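Phospholipase/Carboxylesterase (Dyadobacter fermentans, PDB 4H0C) probably hydrolyses carboxylic esters, perhaps including palmitoyl thioesters on proteins, as an enzyme of the alpha/beta hydrolase superfamily. Local coordinates at residues Q10-G15 with D37-Q42; K22-M27 with E49-A54; G106-A111 with R192-S197; Y117-A122 with G143-D148; I156-P161 with Q186-G191. One frame throughout, in Å; residues are numbered along the deposited sequence.

In the fold
Four of the five interactions reach one mixed beta-sheet. Interaction 1 lies at the edge formed by strand 11-15 and interaction 5 at the edge formed by strand 183-190; their centres are about 25 Å apart. Interaction 2 joins strands 23-28 and 50-55 and touches interaction 1, where Ser14 N meets Ile52 O at 2.9 Å. Interaction 3 holds the probable catalytic Ser108 and His194, with a citrate bound beside them. Interaction 5 lies about 10 Å from it, centre to centre, and Arg192 packs on Thr158 and Gly159. Interaction 4 is at the far end of helix 109-120, about 22 Å between centres from interaction 3.

Interaction 1. Residues Q10-G15 with D37-Q42; sequences QIITSG and DIISLQ
Ser14 and Gln42 meet tip to tip in the one direct hydrogen bond of this contact. Gln42 NE2 donates to Ser14 OG over 3.1 Å. The bond is nearly straight, with an angle of 164° at the hydrogen, and the hydroxyl lies close to the amide plane. The other end of the same amide is used through water 1. This water donates to Gln42 OE1 and accepts from Gly15 N at 3.0 Å. Both ends of the glutamine amide are thus tied to the strand, which should limit its rotation.

Beside this polar pair, Ile39 supplies the apolar part. Its CD1 reaches CG2 of Ile12 at 3.5 Å, the two side chains crossing obliquely. Its other branch, CG2, lies 3.8 Å from Ser14 CB. One isoleucine therefore touches two residues whose CB atoms point to the same side of the strand.

The torsions explain the reach. Ser14 OG is anti to its backbone N (chi1 -174°). Gln42 CG takes the crowded position between N and carbonyl carbon (chi1 74°), and the chain then extends toward the strand. The backbone bond from Gln42 N to Ile39 O, 2.9 Å, links the two contact residues of 37-42.

Strand 11-15 is an outermost strand of the sheet and runs antiparallel to strand 50-55. Ile39 also packs on Ile52 and Ala54 of that neighbour, so Ile39 of helix 35-39 packs across both strands at this edge of the sheet.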
# COMPACT_ATOMS: atom_id res chain seq x y z
N GLN A 10 -7.56 2.40 14.89
CA GLN A 10 -7.03 1.15 15.42
C GLN A 10 -5.66 0.91 14.77
O GLN A 10 -5.57 0.59 13.59
CB GLN A 10 -7.97 -0.01 15.07
CG GLN A 10 -9.39 0.06 15.60
CD GLN A 10 -10.19 -1.19 15.23
OE1 GLN A 10 -11.05 -1.17 14.35
NE2 GLN A 10 -9.88 -2.30 15.91
N ILE A 11 -4.59 1.12 15.53
CA ILE A 11 -3.24 1.06 14.96
C ILE A 11 -2.39 0.13 15.80
O ILE A 11 -2.16 0.38 16.99
CB ILE A 11 -2.55 2.46 14.90
CG1 ILE A 11 -3.36 3.44 14.03
CG2 ILE A 11 -1.14 2.32 14.34
CD1 ILE A 11 -3.10 4.91 14.32
N ILE A 12 -1.90 -0.94 15.19
CA ILE A 12 -1.06 -1.92 15.86
C ILE A 12 0.40 -1.65 15.50
O ILE A 12 0.71 -1.42 14.33
CB ILE A 12 -1.52 -3.34 15.47
CG1 ILE A 12 -2.87 -3.61 16.13
CG2 ILE A 12 -0.52 -4.40 15.89
CD1 ILE A 12 -3.61 -4.80 15.57
N THR A 13 1.28 -1.64 16.49
CA THR A 13 2.69 -1.38 16.24
C THR A 13 3.56 -2.60 16.59
O THR A 13 3.20 -3.41 17.46
CB THR A 13 3.20 -0.14 17.00
OG1 THR A 13 3.06 -0.36 18.40
CG2 THR A 13 2.40 1.12 16.60
N SER A 14 4.70 -2.70 15.92
CA SER A 14 5.69 -3.76 16.12
C SER A 14 7.07 -3.25 15.65
O SER A 14 7.26 -2.05 15.38
CB SER A 14 5.28 -5.00 15.32
OG SER A 14 6.13 -6.10 15.59
N GLY A 15 8.04 -4.15 15.55
CA GLY A 15 9.38 -3.79 15.06
C GLY A 15 10.13 -2.92 16.05
O GLY A 15 9.98 -3.09 17.26
N ASP A 37 -1.95 -10.15 11.24
CA ASP A 37 -1.61 -10.98 10.08
C ASP A 37 -0.47 -10.33 9.30
O ASP A 37 0.64 -10.86 9.24
CB ASP A 37 -2.80 -11.13 9.12
CG ASP A 37 -3.88 -12.06 9.63
OD1 ASP A 37 -3.58 -12.96 10.44
OD2 ASP A 37 -5.06 -11.90 9.20
N ILE A 38 -0.77 -9.17 8.72
CA ILE A 38 0.15 -8.48 7.81
C ILE A 38 1.52 -8.20 8.44
O ILE A 38 2.54 -8.28 7.78
CB ILE A 38 -0.49 -7.20 7.15
CG1 ILE A 38 0.19 -6.85 5.81
CG2 ILE A 38 -0.48 -5.98 8.10
CD1 ILE A 38 0.01 -7.86 4.70
N ILE A 39 1.53 -7.91 9.75
CA ILE A 39 2.79 -7.69 10.48
C ILE A 39 3.69 -8.93 10.42
O ILE A 39 4.92 -8.81 10.38
CB ILE A 39 2.53 -7.25 11.92
CG1 ILE A 39 2.04 -5.81 11.90
CG2 ILE A 39 3.78 -7.40 12.78
CD1 ILE A 39 1.63 -5.27 13.26
N SER A 40 3.09 -10.12 10.38
CA SER A 40 3.90 -11.33 10.37
C SER A 40 4.79 -11.44 9.12
O SER A 40 5.69 -12.29 9.06
CB SER A 40 3.05 -12.58 10.56
OG SER A 40 2.22 -12.78 9.43
N LEU A 41 4.54 -10.59 8.11
CA LEU A 41 5.44 -10.55 6.94
C LEU A 41 6.84 -10.08 7.32
O LEU A 41 7.78 -10.26 6.54
CB LEU A 41 4.88 -9.70 5.79
CG LEU A 41 3.77 -10.33 4.94
CD1 LEU A 41 3.09 -9.29 4.07
CD2 LEU A 41 4.25 -11.50 4.09
N GLN A 42 7.00 -9.50 8.51
CA GLN A 42 8.33 -9.10 8.97
C GLN A 42 9.25 -10.32 9.17
O GLN A 42 10.46 -10.17 9.27
CB GLN A 42 8.25 -8.29 10.25
CG GLN A 42 7.93 -9.11 11.49
CD GLN A 42 7.87 -8.22 12.71
OE1 GLN A 42 8.83 -7.54 13.02
NE2 GLN A 42 6.75 -8.22 13.40
O HOH W 1 9.05 -6.91 16.06

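Interaction 2. Residues K22-M27 with E49-A54; sequences KKAVVM and EMAIYA
Four backbone hydrogen bonds join these parallel strands, and their donors alternate between the two. Ala51 N donates to Lys23 O, on a lone pair of the carbonyl. Val25 N then donates to Ala51 O, Tyr53 N to Val25 O and Met27 N to Tyr53 O, each at 2.9 Å and nearly along the C=O axis. The bond to Val25 O is the straightest, at 173°. Lys23 N is buried here without a partner in the model.

Just before the two strands begin, Lys22 bends at its last two torsions and brings NZ to Glu49 OE2 at 3.4 Å, a salt bridge. Water 2 accepts from Lys22 N and NZ and donates to Glu49 O at 2.7 Å. A glutamine at Glu49 would remove the carboxylate charge and would probably weaken the hold on the Lys22 ammonium.

On one face, Val25 CG1 lies 3.6 Å from Ile52 CG1, side by side. The selenium of Met27 (selenomethionine) meets Ile52 CG2 at 3.6 Å.

The strands belong to a right-handed beta-alpha-beta crossover through helix 35-39, which packs against Met27, Ile52 and Ala54. Helix 77-94 packs against Ala24, Val26 and Tyr53, and strand 102-107 continues the sheet beside strand 23-28.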
# COMPACT_ATOMS: atom_id res chain seq x y z
N LYS A 22 15.25 4.38 12.83
CA LYS A 22 15.76 5.15 11.70
C LYS A 22 14.70 5.24 10.58
O LYS A 22 14.69 6.18 9.79
CB LYS A 22 17.03 4.48 11.15
CG LYS A 22 18.12 4.24 12.18
CD LYS A 22 19.40 3.67 11.59
CE LYS A 22 19.24 2.19 11.23
NZ LYS A 22 19.07 1.32 12.43
N LYS A 23 13.83 4.24 10.52
CA LYS A 23 12.88 4.08 9.42
C LYS A 23 11.56 3.55 9.96
O LYS A 23 11.51 3.03 11.10
CB LYS A 23 13.43 3.08 8.37
CG LYS A 23 14.80 3.40 7.83
CD LYS A 23 15.32 2.30 6.92
CE LYS A 23 16.50 2.82 6.11
NZ LYS A 23 17.07 1.70 5.30
N ALA A 24 10.51 3.66 9.16
CA ALA A 24 9.22 3.12 9.54
C ALA A 24 8.57 2.51 8.35
O ALA A 24 8.90 2.86 7.21
CB ALA A 24 8.31 4.20 10.10
N VAL A 25 7.65 1.59 8.60
CA VAL A 25 6.89 0.99 7.49
C VAL A 25 5.42 0.93 7.88
O VAL A 25 5.09 0.52 9.01
CB VAL A 25 7.41 -0.41 7.07
CG1 VAL A 25 7.31 -1.43 8.21
CG2 VAL A 25 6.62 -0.91 5.85
N VAL A 26 4.56 1.40 6.97
CA VAL A 26 3.12 1.31 7.12
C VAL A 26 2.68 0.07 6.35
O VAL A 26 2.89 0.00 5.14
CB VAL A 26 2.44 2.58 6.53
CG1 VAL A 26 0.93 2.42 6.63
CG2 VAL A 26 2.94 3.83 7.23
N MSE A 27 2.10 -0.91 7.05
CA MSE A 27 1.71 -2.19 6.44
C MSE A 27 0.19 -2.29 6.40
O MSE A 27 -0.46 -2.11 7.42
CB MSE A 27 2.33 -3.37 7.21
CG MSE A 27 3.84 -3.20 7.39
SE MSE A 27 4.64 -4.75 8.16
CE MSE A 27 4.53 -5.96 6.64
N GLU A 49 14.98 -2.84 10.62
CA GLU A 49 15.32 -1.47 11.06
C GLU A 49 14.10 -0.54 11.16
O GLU A 49 14.22 0.65 11.54
CB GLU A 49 16.40 -0.85 10.18
CG GLU A 49 17.75 -1.53 10.36
CD GLU A 49 18.78 -1.10 9.34
OE1 GLU A 49 18.53 -1.30 8.12
OE2 GLU A 49 19.84 -0.58 9.75
N MSE A 50 12.92 -1.09 10.88
CA MSE A 50 11.70 -0.26 10.85
C MSE A 50 10.85 -0.36 12.11
O MSE A 50 10.68 -1.45 12.70
CB MSE A 50 10.79 -0.62 9.67
CG MSE A 50 11.23 -0.07 8.29
SE MSE A 50 12.86 -0.97 7.72
CE MSE A 50 12.70 -0.49 5.84
N ALA A 51 10.31 0.79 12.49
CA ALA A 51 9.14 0.84 13.36
C ALA A 51 7.98 0.43 12.46
O ALA A 51 7.78 1.02 11.41
CB ALA A 51 8.94 2.24 13.93
N ILE A 52 7.21 -0.57 12.88
CA ILE A 52 6.12 -1.11 12.04
C ILE A 52 4.79 -0.61 12.57
O ILE A 52 4.49 -0.78 13.76
CB ILE A 52 6.15 -2.66 12.03
CG1 ILE A 52 7.45 -3.18 11.41
CG2 ILE A 52 4.88 -3.23 11.39
CD1 ILE A 52 7.72 -4.64 11.71
N TYR A 53 4.02 0.05 11.70
CA TYR A 53 2.64 0.46 11.99
C TYR A 53 1.70 -0.26 11.05
O TYR A 53 1.88 -0.20 9.84
CB TYR A 53 2.47 1.96 11.72
CG TYR A 53 3.09 2.84 12.79
CD1 TYR A 53 2.28 3.67 13.58
CD2 TYR A 53 4.47 2.88 12.98
CE1 TYR A 53 2.83 4.49 14.56
CE2 TYR A 53 5.02 3.69 13.98
CZ TYR A 53 4.19 4.49 14.76
OH TYR A 53 4.70 5.30 15.74
N ALA A 54 0.66 -0.90 11.58
CA ALA A 54 -0.33 -1.58 10.75
C ALA A 54 -1.72 -1.18 11.24
O ALA A 54 -2.16 -1.63 12.30
CB ALA A 54 -0.14 -3.08 10.82
O HOH W 2 16.26 1.54 13.11

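Interaction 3. Residues G106-A111 with R192-S197; sequences GFSQGA and RPHTIS
Ser108 sits on a probable nucleophile elbow, the sharp turn between strand 102-107 and helix 109-120, and faces the histidine of a probable Ser-His-Asp triad. The sequence Gly106-Phe107-Ser108-Gln109-Gly110 fits the GxSxG pattern. Ser108 has a positive phi of 57°, consistent with the strained backbone expected of such a serine.

Its OG is 2.7 Å from His194 NE2 in a short hydrogen bond; either atom could be the donor. The hydroxyl lies at the edge of the imidazole, in the ring plane. Both side chains extend anti to their backbone N, so that they meet tip to tip. On the far side of the ring, His194 ND1 is hydrogen-bonded to Asp162, which would probably raise the basicity of NE2. Ser108 OG also bonds to a citrate, probably from the crystallisation liquor, that lies in the site.

Phe107 packs beside the pair. Its CZ lies 3.8 Å from His194 CD2, and the two rings are oblique, with planes at 54°. Ser108 CB lies over the centre of one face of the phenyl ring. Ile196 CG1 approaches CD1 of the phenylalanine at 3.5 Å, and CE1 rests 3.7 Å from the carbonyl carbon of Thr195.

Arg192 folds back on its own loop: NE donates to Pro193 O at 2.8 Å, and Thr195 O lies above the guanidinium. Arg192 also forms a salt bridge with Glu200.

Serine on the elbow, histidine on a loop after the last strand and an aspartate behind it are the arrangement of alpha/beta hydrolases.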
# COMPACT_ATOMS: atom_id res chain seq x y z
N GLY A 106 1.77 -3.36 1.12
CA GLY A 106 0.37 -3.79 1.15
C GLY A 106 0.21 -5.01 0.27
O GLY A 106 0.98 -5.18 -0.69
N PHE A 107 -0.79 -5.84 0.57
CA PHE A 107 -1.15 -6.96 -0.30
C PHE A 107 -2.58 -6.80 -0.72
O PHE A 107 -3.45 -6.54 0.12
CB PHE A 107 -0.99 -8.32 0.42
CG PHE A 107 -1.53 -9.48 -0.36
CD1 PHE A 107 -0.97 -9.83 -1.59
CD2 PHE A 107 -2.61 -10.21 0.12
CE1 PHE A 107 -1.47 -10.90 -2.33
CE2 PHE A 107 -3.11 -11.29 -0.61
CZ PHE A 107 -2.54 -11.64 -1.83
N SER A 108 -2.84 -7.01 -2.01
CA SER A 108 -4.21 -7.09 -2.54
C SER A 108 -5.00 -5.80 -2.22
O SER A 108 -4.57 -4.72 -2.62
CB SER A 108 -4.90 -8.40 -2.10
OG SER A 108 -6.01 -8.71 -2.92
N GLN A 109 -6.11 -5.89 -1.48
CA GLN A 109 -6.87 -4.69 -1.10
C GLN A 109 -5.97 -3.65 -0.45
O GLN A 109 -6.14 -2.45 -0.71
CB GLN A 109 -8.05 -5.05 -0.19
CG GLN A 109 -9.04 -3.90 0.02
CD GLN A 109 -10.07 -4.22 1.10
OE1 GLN A 109 -9.70 -4.61 2.21
NE2 GLN A 109 -11.36 -4.03 0.79
N GLY A 110 -5.04 -4.11 0.40
CA GLY A 110 -4.03 -3.23 1.02
C GLY A 110 -3.03 -2.64 0.05
O GLY A 110 -2.54 -1.52 0.28
N ALA A 111 -2.70 -3.37 -1.02
CA ALA A 111 -1.79 -2.83 -2.07
C ALA A 111 -2.50 -1.71 -2.84
O ALA A 111 -1.90 -0.69 -3.14
CB ALA A 111 -1.34 -3.94 -3.01
N ARG A 192 0.72 -17.29 -11.71
CA ARG A 192 0.88 -17.26 -10.25
C ARG A 192 -0.49 -17.11 -9.58
O ARG A 192 -1.31 -16.28 -10.04
CB ARG A 192 1.78 -16.09 -9.83
CG ARG A 192 2.15 -16.05 -8.35
CD ARG A 192 2.31 -14.62 -7.87
NE ARG A 192 1.01 -13.96 -7.87
CZ ARG A 192 0.81 -12.67 -7.62
NH1 ARG A 192 1.83 -11.86 -7.34
NH2 ARG A 192 -0.44 -12.19 -7.65
N PRO A 193 -0.75 -17.88 -8.50
CA PRO A 193 -2.00 -17.69 -7.76
C PRO A 193 -2.04 -16.35 -7.04
O PRO A 193 -1.02 -15.63 -6.97
CB PRO A 193 -1.99 -18.83 -6.72
CG PRO A 193 -0.92 -19.76 -7.14
CD PRO A 193 0.07 -18.96 -7.92
N HIS A 194 -3.21 -16.01 -6.53
CA HIS A 194 -3.43 -14.70 -5.89
C HIS A 194 -2.78 -14.72 -4.53
O HIS A 194 -3.42 -15.03 -3.53
CB HIS A 194 -4.93 -14.35 -5.85
CG HIS A 194 -5.22 -12.92 -5.42
ND1 HIS A 194 -5.27 -11.88 -6.30
CD2 HIS A 194 -5.48 -12.37 -4.15
CE1 HIS A 194 -5.53 -10.72 -5.62
NE2 HIS A 194 -5.66 -11.03 -4.31
N THR A 195 -1.50 -14.38 -4.48
CA THR A 195 -0.69 -14.59 -3.28
C THR A 195 0.60 -13.78 -3.38
O THR A 195 0.86 -13.15 -4.41
CB THR A 195 -0.32 -16.09 -3.12
OG1 THR A 195 0.27 -16.30 -1.84
CG2 THR A 195 0.67 -16.52 -4.21
N ILE A 196 1.40 -13.80 -2.31
CA ILE A 196 2.75 -13.24 -2.38
C ILE A 196 3.72 -14.40 -2.60
O ILE A 196 3.89 -15.26 -1.72
CB ILE A 196 3.13 -12.47 -1.10
CG1 ILE A 196 2.08 -11.38 -0.79
CG2 ILE A 196 4.55 -11.92 -1.24
CD1 ILE A 196 2.22 -10.71 0.58
N SER A 197 4.33 -14.45 -3.79
CA SER A 197 5.28 -15.50 -4.12
C SER A 197 6.63 -15.26 -3.42
O SER A 197 6.95 -14.13 -3.01
CB SER A 197 5.45 -15.65 -5.64
OG SER A 197 6.15 -14.53 -6.20

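Interaction 4. Residues Y117-A122 with G143-D148; sequences YTTRNA and GNYKGD
The firmest polar link is backbone to backbone: Ala122 N donates to Lys146 O at 3.0 Å, nearly along the C=O axis. Two weak bonds flank it. Lys146 N reaches Thr119 O, and Asp148 N reaches Ala122 O, both at 3.3 Å and bent. Water 3 adds a bridge by donating to Arg120 O at 2.7 Å and to Asn144 O.

Gly147 CA lies 3.3 Å from Ala122 O. A CB on Gly147 would clash with that oxygen, so this approach depends on the missing side chain.

Thr119 CG2 sits over the face of the Tyr145 ring, 3.9 Å from its centroid, in a CH-pi contact. The ring edge faces Arg120 N. Arg120 runs alongside Asn144, whose ND2 lies over one face of the guanidinium, 3.5 Å from NH2. The arginine NE is held by a salt bridge to Glu116, which also accepts from Tyr145 OH. An alanine at Arg120 would lose the Glu116 salt bridge and the guanidinium on which Asn144 ND2 rests, and would probably loosen the packing against Tyr145.

The contact ties the C-terminal end of helix 109-120 to the loop before strand 153-160. Helix 167-179 packs on Thr119 and Tyr145, and helix 77-94 on Tyr117 and Arg120.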
# COMPACT_ATOMS: atom_id res chain seq x y z
N TYR A 117 -3.21 5.85 -1.71
CA TYR A 117 -2.77 6.84 -0.74
C TYR A 117 -1.49 7.56 -1.17
O TYR A 117 -1.40 8.79 -1.12
CB TYR A 117 -2.57 6.24 0.67
CG TYR A 117 -1.97 7.29 1.59
CD1 TYR A 117 -2.80 8.23 2.20
CD2 TYR A 117 -0.58 7.41 1.76
CE1 TYR A 117 -2.26 9.23 3.01
CE2 TYR A 117 -0.05 8.41 2.57
CZ TYR A 117 -0.89 9.32 3.18
OH TYR A 117 -0.38 10.32 3.97
N THR A 118 -0.50 6.78 -1.57
CA THR A 118 0.80 7.36 -1.87
C THR A 118 0.74 8.24 -3.13
O THR A 118 1.48 9.18 -3.22
CB THR A 118 1.93 6.34 -1.96
OG1 THR A 118 1.57 5.33 -2.89
CG2 THR A 118 2.16 5.68 -0.58
N THR A 119 -0.12 7.90 -4.08
CA THR A 119 -0.24 8.63 -5.35
C THR A 119 -1.09 9.91 -5.18
O THR A 119 -0.87 10.93 -5.86
CB THR A 119 -0.71 7.67 -6.46
OG1 THR A 119 0.15 6.52 -6.44
CG2 THR A 119 -0.58 8.32 -7.85
N ARG A 120 -2.03 9.89 -4.24
CA ARG A 120 -2.73 11.14 -3.88
C ARG A 120 -1.83 12.08 -3.10
O ARG A 120 -2.12 13.28 -3.00
CB ARG A 120 -3.99 10.82 -3.06
CG ARG A 120 -5.10 10.20 -3.90
CD ARG A 120 -6.37 10.12 -3.08
NE ARG A 120 -7.42 9.40 -3.79
CZ ARG A 120 -8.72 9.64 -3.64
NH1 ARG A 120 -9.14 10.63 -2.85
NH2 ARG A 120 -9.60 8.91 -4.32
N ASN A 121 -0.76 11.53 -2.52
CA ASN A 121 0.11 12.26 -1.59
C ASN A 121 1.56 12.01 -1.93
O ASN A 121 2.33 11.58 -1.07
CB ASN A 121 -0.18 11.82 -0.15
CG ASN A 121 -1.61 12.13 0.26
OD1 ASN A 121 -1.93 13.29 0.56
ND2 ASN A 121 -2.47 11.12 0.26
N ALA A 122 1.91 12.18 -3.20
CA ALA A 122 3.25 11.77 -3.69
C ALA A 122 4.30 12.73 -3.16
O ALA A 122 4.13 13.93 -3.21
CB ALA A 122 3.29 11.69 -5.20
N GLY A 143 -7.13 13.63 -11.56
CA GLY A 143 -7.16 14.89 -10.83
C GLY A 143 -6.92 14.76 -9.34
O GLY A 143 -6.61 15.76 -8.68
N ASN A 144 -7.07 13.53 -8.81
CA ASN A 144 -6.77 13.23 -7.40
C ASN A 144 -5.29 13.03 -7.08
O ASN A 144 -4.91 13.02 -5.90
CB ASN A 144 -7.54 11.99 -6.96
CG ASN A 144 -9.04 12.22 -6.91
OD1 ASN A 144 -9.53 13.36 -6.78
ND2 ASN A 144 -9.78 11.15 -7.00
N TYR A 145 -4.47 12.89 -8.12
CA TYR A 145 -3.09 12.50 -7.93
C TYR A 145 -2.19 13.71 -7.97
O TYR A 145 -2.15 14.43 -8.98
CB TYR A 145 -2.67 11.44 -8.94
CG TYR A 145 -3.51 10.18 -8.86
CD1 TYR A 145 -3.87 9.64 -7.61
CD2 TYR A 145 -3.99 9.55 -10.03
CE1 TYR A 145 -4.66 8.50 -7.52
CE2 TYR A 145 -4.76 8.40 -9.94
CZ TYR A 145 -5.10 7.89 -8.69
OH TYR A 145 -5.87 6.75 -8.65
N LYS A 146 -1.52 13.96 -6.85
CA LYS A 146 -0.72 15.18 -6.71
C LYS A 146 0.61 14.87 -6.05
O LYS A 146 0.71 13.98 -5.21
CB LYS A 146 -1.44 16.27 -5.88
CG LYS A 146 -2.81 16.67 -6.39
CD LYS A 146 -2.70 17.60 -7.58
CE LYS A 146 -4.09 18.00 -8.05
NZ LYS A 146 -3.97 18.81 -9.28
N GLY A 147 1.63 15.64 -6.42
CA GLY A 147 2.93 15.51 -5.80
C GLY A 147 3.99 15.03 -6.78
O GLY A 147 3.76 14.97 -7.99
N ASP A 148 5.18 14.74 -6.26
CA ASP A 148 6.25 14.17 -7.08
C ASP A 148 6.99 13.15 -6.23
O ASP A 148 7.33 13.44 -5.09
CB ASP A 148 7.23 15.26 -7.56
CG ASP A 148 8.19 14.75 -8.64
OD1 ASP A 148 9.21 14.09 -8.30
OD2 ASP A 148 7.93 15.00 -9.84
O HOH W 3 -4.41 14.58 -3.58

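Interaction 5. Residues I156-P161 with Q186-G191; sequences ISTGNP and QVVYPG
The Tyr189 ring is the main flat group. Val187 CG1, two residues back on the same strand, lies 3.3 Å above one face, displaced from the ring centre. Ser157 CB meets the ring edge in plane, 3.9 Å from Tyr189 CE2. Thr158 O is also near the edge, by CD2. The ring is placed by CG anti to the carbonyl carbon (chi1 -63°).

On the other face of the sheet, Asn160 CB touches Val188 CG1 at 3.6 Å. Ile156 CG2 lies alongside Gln186 CB, both chains pointing the same way.

Behind these side chains the parallel strands share five backbone hydrogen bonds. Val187 N donates to Ile156 O nearly along the C=O axis, and Tyr189 N donates to Thr158 O at 2.9 Å. Thr158 N to Val187 O is weak, at 3.3 Å. Asn160 N approaches Tyr189 O from above the carbonyl plane. Gly191 N to Asn160 O is the shortest, at 2.6 Å and 170°. Gly191 turns with a positive phi, a conformation glycine adopts easily.

Helix 167-179 links the two strands and packs on Ile156, Thr158, Asn160 and Gln186. Ser157 OG is bound to Glu200 of helix 198-206.

The chemistry is mostly backbone pairing, so the link depends little on side-chain charge. It carries the chain to Asp162 on one strand and toward His194 on the other, the probable triad partners of Ser108.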
# COMPACT_ATOMS: atom_id res chain seq x y z
N ILE A 156 5.60 -2.98 -7.94
CA ILE A 156 4.21 -3.32 -8.18
C ILE A 156 4.15 -4.64 -8.94
O ILE A 156 4.82 -4.84 -9.95
CB ILE A 156 3.43 -2.17 -8.91
CG1 ILE A 156 1.94 -2.50 -9.06
CG2 ILE A 156 4.07 -1.82 -10.24
CD1 ILE A 156 1.11 -1.33 -9.58
N SER A 157 3.37 -5.57 -8.41
CA SER A 157 3.24 -6.87 -9.06
C SER A 157 1.79 -7.29 -9.19
O SER A 157 0.91 -6.74 -8.55
CB SER A 157 3.96 -7.92 -8.24
OG SER A 157 3.38 -8.00 -6.96
N THR A 158 1.57 -8.26 -10.07
CA THR A 158 0.33 -9.00 -10.13
C THR A 158 0.57 -10.33 -10.83
O THR A 158 1.66 -10.58 -11.38
CB THR A 158 -0.83 -8.20 -10.79
OG1 THR A 158 -2.08 -8.88 -10.57
CG2 THR A 158 -0.59 -7.98 -12.30
N GLY A 159 -0.43 -11.18 -10.82
CA GLY A 159 -0.36 -12.40 -11.60
C GLY A 159 -1.12 -12.21 -12.90
O GLY A 159 -1.87 -11.22 -13.08
N ASN A 160 -0.92 -13.13 -13.83
CA ASN A 160 -1.61 -13.07 -15.10
C ASN A 160 -2.01 -14.47 -15.53
O ASN A 160 -1.16 -15.35 -15.64
CB ASN A 160 -0.73 -12.39 -16.16
CG ASN A 160 -1.45 -12.19 -17.48
OD1 ASN A 160 -2.68 -12.16 -17.55
ND2 ASN A 160 -0.69 -12.04 -18.55
N PRO A 161 -3.32 -14.68 -15.73
CA PRO A 161 -4.40 -13.74 -15.44
C PRO A 161 -4.70 -13.67 -13.93
O PRO A 161 -4.22 -14.50 -13.16
CB PRO A 161 -5.59 -14.35 -16.18
CG PRO A 161 -5.31 -15.80 -16.19
CD PRO A 161 -3.83 -15.90 -16.40
N GLN A 186 7.98 -3.07 -12.20
CA GLN A 186 6.73 -3.78 -12.42
C GLN A 186 7.07 -5.20 -12.79
O GLN A 186 7.90 -5.44 -13.68
CB GLN A 186 5.92 -3.13 -13.56
CG GLN A 186 4.71 -3.94 -14.03
CD GLN A 186 4.09 -3.42 -15.33
OE1 GLN A 186 4.70 -2.63 -16.07
NE2 GLN A 186 2.88 -3.86 -15.61
N VAL A 187 6.46 -6.15 -12.08
CA VAL A 187 6.69 -7.55 -12.41
C VAL A 187 5.35 -8.26 -12.46
O VAL A 187 4.57 -8.19 -11.51
CB VAL A 187 7.67 -8.31 -11.46
CG1 VAL A 187 7.87 -9.72 -12.00
CG2 VAL A 187 9.01 -7.61 -11.36
N VAL A 188 5.10 -8.93 -13.58
CA VAL A 188 3.88 -9.68 -13.80
C VAL A 188 4.27 -11.16 -13.83
O VAL A 188 5.21 -11.54 -14.53
CB VAL A 188 3.19 -9.30 -15.13
CG1 VAL A 188 2.01 -10.23 -15.41
CG2 VAL A 188 2.75 -7.83 -15.15
N TYR A 189 3.57 -11.96 -13.04
CA TYR A 189 3.89 -13.37 -12.88
C TYR A 189 2.80 -14.25 -13.53
O TYR A 189 1.77 -14.54 -12.90
CB TYR A 189 4.00 -13.71 -11.38
CG TYR A 189 5.13 -12.99 -10.68
CD1 TYR A 189 6.42 -13.51 -10.67
CD2 TYR A 189 4.90 -11.79 -10.00
CE1 TYR A 189 7.45 -12.86 -10.03
CE2 TYR A 189 5.93 -11.13 -9.35
CZ TYR A 189 7.20 -11.68 -9.37
OH TYR A 189 8.23 -11.04 -8.74
N PRO A 190 3.04 -14.69 -14.78
CA PRO A 190 2.09 -15.52 -15.50
C PRO A 190 1.77 -16.78 -14.69
O PRO A 190 2.69 -17.46 -14.22
CB PRO A 190 2.86 -15.91 -16.77
CG PRO A 190 3.81 -14.78 -16.98
CD PRO A 190 4.22 -14.35 -15.60
N GLY A 191 0.48 -17.07 -14.52
CA GLY A 191 0.04 -18.29 -13.84
C GLY A 191 0.19 -18.34 -12.32
O GLY A 191 -0.16 -19.34 -11.72